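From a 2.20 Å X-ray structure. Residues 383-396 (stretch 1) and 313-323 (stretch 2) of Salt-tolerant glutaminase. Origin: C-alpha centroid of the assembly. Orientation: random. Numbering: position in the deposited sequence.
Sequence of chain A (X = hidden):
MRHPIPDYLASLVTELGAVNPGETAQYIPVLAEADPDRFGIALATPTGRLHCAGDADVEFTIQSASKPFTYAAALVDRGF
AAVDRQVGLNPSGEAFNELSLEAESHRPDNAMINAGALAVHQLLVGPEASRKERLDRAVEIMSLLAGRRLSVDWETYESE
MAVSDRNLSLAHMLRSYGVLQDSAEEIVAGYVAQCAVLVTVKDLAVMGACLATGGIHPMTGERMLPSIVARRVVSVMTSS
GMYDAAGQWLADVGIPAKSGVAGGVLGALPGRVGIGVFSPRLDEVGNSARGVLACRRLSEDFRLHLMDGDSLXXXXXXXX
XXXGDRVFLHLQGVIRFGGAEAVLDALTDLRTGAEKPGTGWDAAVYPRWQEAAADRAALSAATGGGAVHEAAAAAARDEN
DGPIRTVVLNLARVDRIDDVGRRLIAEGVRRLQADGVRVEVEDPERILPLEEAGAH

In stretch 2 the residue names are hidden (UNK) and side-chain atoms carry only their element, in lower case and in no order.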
ATOM      1  N   THR A 383       7.496  15.744  -9.389  1.00 59.06           N
ATOM      2  CA  THR A 383       6.293  14.997  -9.044  1.00 61.00           C
ATOM      3  C   THR A 383       6.399  13.529  -9.459  1.00 62.16           C
ATOM      4  O   THR A 383       6.303  12.636  -8.620  1.00 61.48           O
ATOM      5  CB  THR A 383       5.046  15.636  -9.683  1.00 63.52           C
ATOM      6  OG1 THR A 383       5.210  15.707 -11.104  1.00 69.88           O
ATOM      7  CG2 THR A 383       4.836  17.036  -9.127  1.00 62.95           C
ATOM      8  N   GLY A 384       6.607  13.276 -10.747  1.00 64.34           N
ATOM      9  CA  GLY A 384       6.727  11.903 -11.203  1.00 65.93           C
ATOM     10  C   GLY A 384       6.338  11.657 -12.650  1.00 65.60           C
ATOM     11  O   GLY A 384       6.854  10.739 -13.272  1.00 68.28           O
ATOM     12  N   GLY A 385       5.439  12.483 -13.177  1.00 60.49           N
ATOM     13  CA  GLY A 385       4.952  12.358 -14.547  1.00 54.98           C
ATOM     14  C   GLY A 385       5.780  11.809 -15.708  1.00 48.39           C
ATOM     15  O   GLY A 385       5.321  11.868 -16.851  1.00 50.86           O
ATOM     16  N   GLY A 386       6.978  11.289 -15.457  1.00 40.13           N
ATOM     17  CA  GLY A 386       7.782  10.742 -16.538  1.00 36.28           C
ATOM     18  C   GLY A 386       7.851  11.633 -17.767  1.00 35.12           C
ATOM     19  O   GLY A 386       8.338  12.762 -17.695  1.00 32.55           O
ATOM     20  N   ALA A 387       7.357  11.141 -18.901  1.00 36.11           N
ATOM     21  CA  ALA A 387       7.389  11.926 -20.135  1.00 36.15           C
ATOM     22  C   ALA A 387       6.017  12.447 -20.566  1.00 33.82           C
ATOM     23  O   ALA A 387       5.842  12.883 -21.706  1.00 33.20           O
ATOM     24  CB  ALA A 387       8.010  11.102 -21.259  1.00 34.98           C
ATOM     25  N   VAL A 388       5.049  12.404 -19.656  1.00 30.97           N
ATOM     26  CA  VAL A 388       3.701  12.886 -19.955  1.00 29.14           C
ATOM     27  C   VAL A 388       3.754  14.319 -20.476  1.00 32.46           C
ATOM     28  O   VAL A 388       3.018  14.696 -21.393  1.00 31.52           O
ATOM     29  CB  VAL A 388       2.799  12.877 -18.692  1.00 25.07           C
ATOM     30  CG1 VAL A 388       1.454  13.536 -19.002  1.00 24.40           C
ATOM     31  CG2 VAL A 388       2.588  11.452 -18.208  1.00 21.36           C
ATOM     32  N   HIS A 389       4.642  15.111 -19.881  1.00 33.67           N
ATOM     33  CA  HIS A 389       4.792  16.512 -20.242  1.00 33.01           C
ATOM     34  C   HIS A 389       5.237  16.731 -21.680  1.00 32.04           C
ATOM     35  O   HIS A 389       5.034  17.813 -22.231  1.00 33.27           O
ATOM     36  CB  HIS A 389       5.780  17.199 -19.293  1.00 31.61           C
ATOM     37  CG  HIS A 389       7.197  16.736 -19.449  1.00 33.05           C
ATOM     38  ND1 HIS A 389       7.638  15.514 -18.988  1.00 37.52           N
ATOM     39  CD2 HIS A 389       8.271  17.334 -20.018  1.00 31.40           C
ATOM     40  CE1 HIS A 389       8.923  15.379 -19.263  1.00 35.50           C
ATOM     41  NE2 HIS A 389       9.332  16.469 -19.889  1.00 33.56           N
ATOM     42  N   GLU A 390       5.845  15.719 -22.290  1.00 28.61           N
ATOM     43  CA  GLU A 390       6.306  15.865 -23.664  1.00 31.07           C
ATOM     44  C   GLU A 390       5.131  16.036 -24.633  1.00 32.44           C
ATOM     45  O   GLU A 390       5.309  16.519 -25.752  1.00 31.74           O
ATOM     46  CB  GLU A 390       7.175  14.667 -24.073  1.00 31.90           C
ATOM     47  CG  GLU A 390       8.331  14.390 -23.113  1.00 34.53           C
ATOM     48  CD  GLU A 390       9.345  13.395 -23.666  1.00 38.22           C
ATOM     49  OE1 GLU A 390       8.944  12.491 -24.426  1.00 35.63           O
ATOM     50  OE2 GLU A 390      10.544  13.509 -23.325  1.00 40.71           O
ATOM     51  N   ALA A 391       3.931  15.652 -24.200  1.00 32.68           N
ATOM     52  CA  ALA A 391       2.745  15.790 -25.046  1.00 32.23           C
ATOM     53  C   ALA A 391       2.420  17.268 -25.212  1.00 32.41           C
ATOM     54  O   ALA A 391       2.140  17.734 -26.316  1.00 31.83           O
ATOM     55  CB  ALA A 391       1.557  15.062 -24.428  1.00 29.43           C
ATOM     56  N   ALA A 392       2.461  18.004 -24.106  1.00 32.36           N
ATOM     57  CA  ALA A 392       2.181  19.431 -24.139  1.00 33.32           C
ATOM     58  C   ALA A 392       3.220  20.116 -25.020  1.00 35.21           C
ATOM     59  O   ALA A 392       2.899  21.024 -25.786  1.00 36.52           O
ATOM     60  CB  ALA A 392       2.218  20.007 -22.727  1.00 31.88           C
ATOM     61  N   ALA A 393       4.467  19.666 -24.907  1.00 34.74           N
ATOM     62  CA  ALA A 393       5.562  20.224 -25.688  1.00 35.08           C
ATOM     63  C   ALA A 393       5.361  19.916 -27.166  1.00 36.34           C
ATOM     64  O   ALA A 393       5.743  20.710 -28.027  1.00 37.94           O
ATOM     65  CB  ALA A 393       6.893  19.652 -25.209  1.00 37.30           C
ATOM     66  N   ALA A 394       4.765  18.759 -27.451  1.00 34.56           N
ATOM     67  CA  ALA A 394       4.500  18.338 -28.826  1.00 32.76           C
ATOM     68  C   ALA A 394       3.404  19.207 -29.444  1.00 32.76           C
ATOM     69  O   ALA A 394       3.449  19.532 -30.628  1.00 33.83           O
ATOM     70  CB  ALA A 394       4.079  16.868 -28.858  1.00 26.04           C
ATOM     71  N   ALA A 395       2.423  19.582 -28.632  1.00 33.47           N
ATOM     72  CA  ALA A 395       1.320  20.414 -29.098  1.00 35.51           C
ATOM     73  C   ALA A 395       1.767  21.867 -29.225  1.00 42.99           C
ATOM     74  O   ALA A 395       1.257  22.610 -30.063  1.00 44.67           O
ATOM     75  CB  ALA A 395       0.146  20.311 -28.131  1.00 26.60           C
ATOM     76  N   ALA A 396       2.723  22.264 -28.390  1.00 48.05           N
ATOM     77  CA  ALA A 396       3.236  23.632 -28.395  1.00 52.44           C
ATOM     78  C   ALA A 396       3.886  23.977 -29.730  1.00 55.90           C
ATOM     79  O   ALA A 396       3.470  24.921 -30.405  1.00 57.98           O
ATOM     80  CB  ALA A 396       4.241  23.815 -27.261  1.00 52.88           C
ATOM     81  N   UNK A 313       2.957   5.525 -12.455  1.00 19.57           N
ATOM     82  CA  UNK A 313       2.454   6.860 -12.724  1.00 19.50           C
ATOM     83  C   UNK A 313       2.774   7.386 -14.111  1.00 20.17           C
ATOM     84  O   UNK A 313       2.575   6.694 -15.113  1.00 19.51           O
ATOM     85  N   UNK A 314       3.278   8.617 -14.159  1.00 20.56           N
ATOM     86  CA  UNK A 314       3.615   9.253 -15.419  1.00 17.72           C
ATOM     87  C   UNK A 314       4.684   8.542 -16.224  1.00 20.93           C
ATOM     88  O   UNK A 314       4.827   8.795 -17.417  1.00 24.02           O
ATOM     89  N   UNK A 315       5.437   7.653 -15.586  1.00 21.87           N
ATOM     90  CA  UNK A 315       6.486   6.925 -16.285  1.00 19.75           C
ATOM     91  C   UNK A 315       5.873   5.939 -17.282  1.00 19.69           C
ATOM     92  O   UNK A 315       6.569   5.372 -18.127  1.00 19.87           O
ATOM     93  c   UNK A 315       8.407   5.289 -16.000  1.00 19.71           C
ATOM     94  c   UNK A 315       7.412   6.202 -15.281  1.00 22.47           C
ATOM     95  o   UNK A 315       8.142   7.187 -14.536  1.00 28.83           O
ATOM     96  N   UNK A 316       4.561   5.750 -17.188  1.00 17.45           N
ATOM     97  CA  UNK A 316       3.856   4.873 -18.111  1.00 16.98           C
ATOM     98  C   UNK A 316       4.067   5.454 -19.513  1.00 21.00           C
ATOM     99  O   UNK A 316       3.971   4.749 -20.517  1.00 21.21           O
ATOM    100  c   UNK A 316       2.370   4.826 -17.763  1.00 12.59           C
ATOM    101  N   UNK A 317       4.346   6.752 -19.574  1.00 22.72           N
ATOM    102  CA  UNK A 317       4.612   7.400 -20.852  1.00 23.46           C
ATOM    103  C   UNK A 317       6.129   7.435 -21.010  1.00 22.92           C
ATOM    104  O   UNK A 317       6.811   8.209 -20.336  1.00 21.45           O
ATOM    105  c   UNK A 317       4.439   9.507 -22.210  1.00 18.21           C
ATOM    106  c   UNK A 317       4.055   8.844 -20.895  1.00 24.18           C
ATOM    107  c   UNK A 317       2.533   8.825 -20.748  1.00 23.55           C
ATOM    108  N   UNK A 318       6.653   6.582 -21.888  1.00 21.60           N
ATOM    109  CA  UNK A 318       8.094   6.503 -22.133  1.00 22.26           C
ATOM    110  C   UNK A 318       8.584   7.786 -22.815  1.00 23.97           C
ATOM    111  O   UNK A 318       9.648   8.305 -22.486  1.00 21.12           O
ATOM    112  n   UNK A 318      13.487   2.430 -23.795  1.00 27.21           N
ATOM    113  c   UNK A 318       9.877   4.943 -23.179  1.00 19.69           C
ATOM    114  n   UNK A 318      11.828   2.391 -22.212  1.00 28.99           N
ATOM    115  c   UNK A 318      10.031   3.672 -24.017  1.00 23.52           C
ATOM    116  n   UNK A 318      11.422   3.314 -24.293  1.00 27.46           N
ATOM    117  c   UNK A 318       8.402   5.274 -23.000  1.00 18.98           C
ATOM    118  c   UNK A 318      12.243   2.716 -23.431  1.00 29.71           C
ATOM    119  N   UNK A 319       7.804   8.281 -23.773  1.00 25.90           N
ATOM    120  CA  UNK A 319       8.122   9.518 -24.481  1.00 25.63           C
ATOM    121  C   UNK A 319       7.023   9.901 -25.468  1.00 26.66           C
ATOM    122  O   UNK A 319       6.179   9.077 -25.830  1.00 23.72           O
ATOM    123  c   UNK A 319      10.317   6.514 -27.538  1.00 30.64           C
ATOM    124  c   UNK A 319       9.477   8.497 -26.415  1.00 27.43           C
ATOM    125  c   UNK A 319       9.580   6.831 -28.679  1.00 31.92           C
ATOM    126  c   UNK A 319       8.742   8.801 -27.562  1.00 29.73           C
ATOM    127  c   UNK A 319       8.789   7.975 -28.691  1.00 31.29           C
ATOM    128  c   UNK A 319       9.473   9.424 -25.218  1.00 23.89           C
ATOM    129  c   UNK A 319      10.260   7.347 -26.414  1.00 27.75           C
ATOM    130  N   UNK A 320       7.034  11.165 -25.878  1.00 26.66           N
ATOM    131  CA  UNK A 320       6.074  11.688 -26.843  1.00 26.07           C
ATOM    132  C   UNK A 320       6.878  12.594 -27.760  1.00 26.61           C
ATOM    133  O   UNK A 320       7.353  13.647 -27.339  1.00 28.75           O
ATOM    134  c   UNK A 320       4.973  12.526 -26.168  1.00 24.55           C
ATOM    135  c   UNK A 320       3.888  12.869 -27.185  1.00 21.29           C
ATOM    136  c   UNK A 320       4.385  11.766 -24.992  1.00 22.65           C
ATOM    137  N   UNK A 321       7.047  12.177 -29.007  1.00 26.62           N
ATOM    138  CA  UNK A 321       7.820  12.959 -29.959  1.00 31.64           C
ATOM    139  C   UNK A 321       6.949  13.342 -31.143  1.00 32.81           C
ATOM    140  O   UNK A 321       5.903  12.738 -31.369  1.00 35.01           O
ATOM    141  c   UNK A 321       9.770  11.541 -29.213  1.00 43.09           C
ATOM    142  o   UNK A 321      11.133  10.156 -30.598  1.00 52.12           O
ATOM    143  c   UNK A 321       9.042  12.152 -30.403  1.00 35.47           C
ATOM    144  o   UNK A 321      12.050  11.038 -28.809  1.00 52.29           O
ATOM    145  c   UNK A 321      11.077  10.866 -29.573  1.00 50.31           C
ATOM    146  N   UNK A 322       7.369  14.348 -31.899  1.00 31.52           N
ATOM    147  CA  UNK A 322       6.567  14.785 -33.030  1.00 30.27           C
ATOM    148  C   UNK A 322       7.323  14.958 -34.332  1.00 34.94           C
ATOM    149  O   UNK A 322       8.448  15.449 -34.343  1.00 33.85           O
ATOM    150  n   UNK A 322       1.546  19.454 -35.382  1.00 25.62           N
ATOM    151  n   UNK A 322       3.236  18.205 -34.455  1.00 25.36           N
ATOM    152  n   UNK A 322       2.028  19.663 -33.143  1.00 25.16           N
ATOM    153  c   UNK A 322       4.097  17.752 -33.368  1.00 23.85           C
ATOM    154  c   UNK A 322       2.272  19.109 -34.326  1.00 27.16           C
ATOM    155  c   UNK A 322       5.878  16.106 -32.693  1.00 27.21           C
ATOM    156  c   UNK A 322       5.000  16.621 -33.819  1.00 25.09           C
ATOM    157  N   UNK A 323       6.715  14.537 -35.435  1.00 39.27           N
ATOM    158  CA  UNK A 323       7.338  14.740 -36.738  1.00 41.30           C
ATOM    159  C   UNK A 323       6.292  15.318 -37.659  1.00 33.95           C
ATOM    160  O   UNK A 323       5.529  14.596 -38.303  1.00 30.77           O
ATOM    161  o   UNK A 323       9.075  11.048 -38.066  1.00 81.07           O
ATOM    162  c   UNK A 323       8.989  12.845 -36.500  1.00 66.86           C
ATOM    163  c   UNK A 323       7.896  13.451 -37.333  1.00 53.34           C
ATOM    164  c   UNK A 323       9.694  11.703 -37.198  1.00 77.03           C
ATOM    165  o   UNK A 323      10.870  11.453 -36.865  1.00 79.66           O
TER
HETATM  166  O   HOH W   1       7.501  16.298 -27.052  1.00 31.41           O
HETATM  167  O   HOH W   2      11.348  12.630 -26.021  1.00 28.12           O
HETATM  168  O   HOH W   3      -0.327  21.121 -32.671  1.00 26.79           O

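Position 313 has backbone atoms only and lies out of contact with stretch 1; with no side-chain atom and a positive phi of 53°, it is Gly-313. Position 314 also lacks a side chain. Its CA lies 3.5 Å from the CA of Gly-385, and an ideal CB here would fall 2.0 Å from that same atom, so the approach of the two backbone segments leaves room only for Gly-314.

At 315 one carbon carries an oxygen and a carbon, a branched hydroxyl side chain. Its CA-to-CB bond points away from stretch 1, and the oxygen stays 4.0 Å from the O of Gly-384. This is Thr-315, with OG1 as that oxygen. Position 316 has a single side-chain carbon that touches nothing on stretch 1, and is Ala-316.

Three carbons, one bearing the other two, make up the side chain of 317. It points toward stretch 1, where one terminal carbon packs 3.7 Å from CG2 of Val-388 and the other 4.0 Å from CB of Ala-387. The branching without a heteroatom identifies Val-317, at the start of the strand.

Position 318 carries three carbons, a nitrogen, and a carbon bearing two further nitrogens: a guanidinium. Its CA-to-CB bond points away from stretch 1, and its terminal nitrogens are hydrogen-bonded elsewhere in the structure. This is Arg-318. At 319 a single carbon leads to a six-carbon ring with no hydroxyl. The CB is 3.2 Å from OE1 of Glu-390, but the ring leads away from stretch 1. This is Phe-319.

Position 320 again has one carbon bearing two others. Directed toward the helix, it brings one methyl 3.8 Å from CA of Ala-391 and 4.3 Å from CB of Ala-394. It is Val-320, and that methyl is CG1. At 321 a chain of three carbons ends in two oxygens, points away and is exposed: Glu-321.

The side chain of 322, three carbons, a nitrogen and a carbon with two more nitrogens, reaches across the C-terminal end of the helix, and one terminal nitrogen lies 2.9 Å from the O of Ala-394. This is Arg-322, with NH2 donating the hydrogen bond. Position 323 has three carbons, the last carrying two oxygens; it is Glu-323, beyond reach of stretch 1.

The helix and strand run nearly parallel, at 5°, with their axes approaching to 7.0 Å. Before them, glycines permit close backbone contact: an ideal CB on Gly-386 would lie 2.5 Å from the O of Gly-314. A weak hydrogen bond from Ala-387 N to Val-317 O (3.3 Å) follows. Farther along, Val-320 fills the space beside small alanines, while its N donates to OE1 of Glu-390 at 2.7 Å. Water 1 reinforces this pairing by donating to the O of Val-320 (2.7 Å) and the O of Glu-390 (2.6 Å). Arg-322 completes the contact by binding a helix carbonyl, so apolar packing is flanked along the strand by polar ties.

Stretch 2 313-323: GGTAVRFVERE
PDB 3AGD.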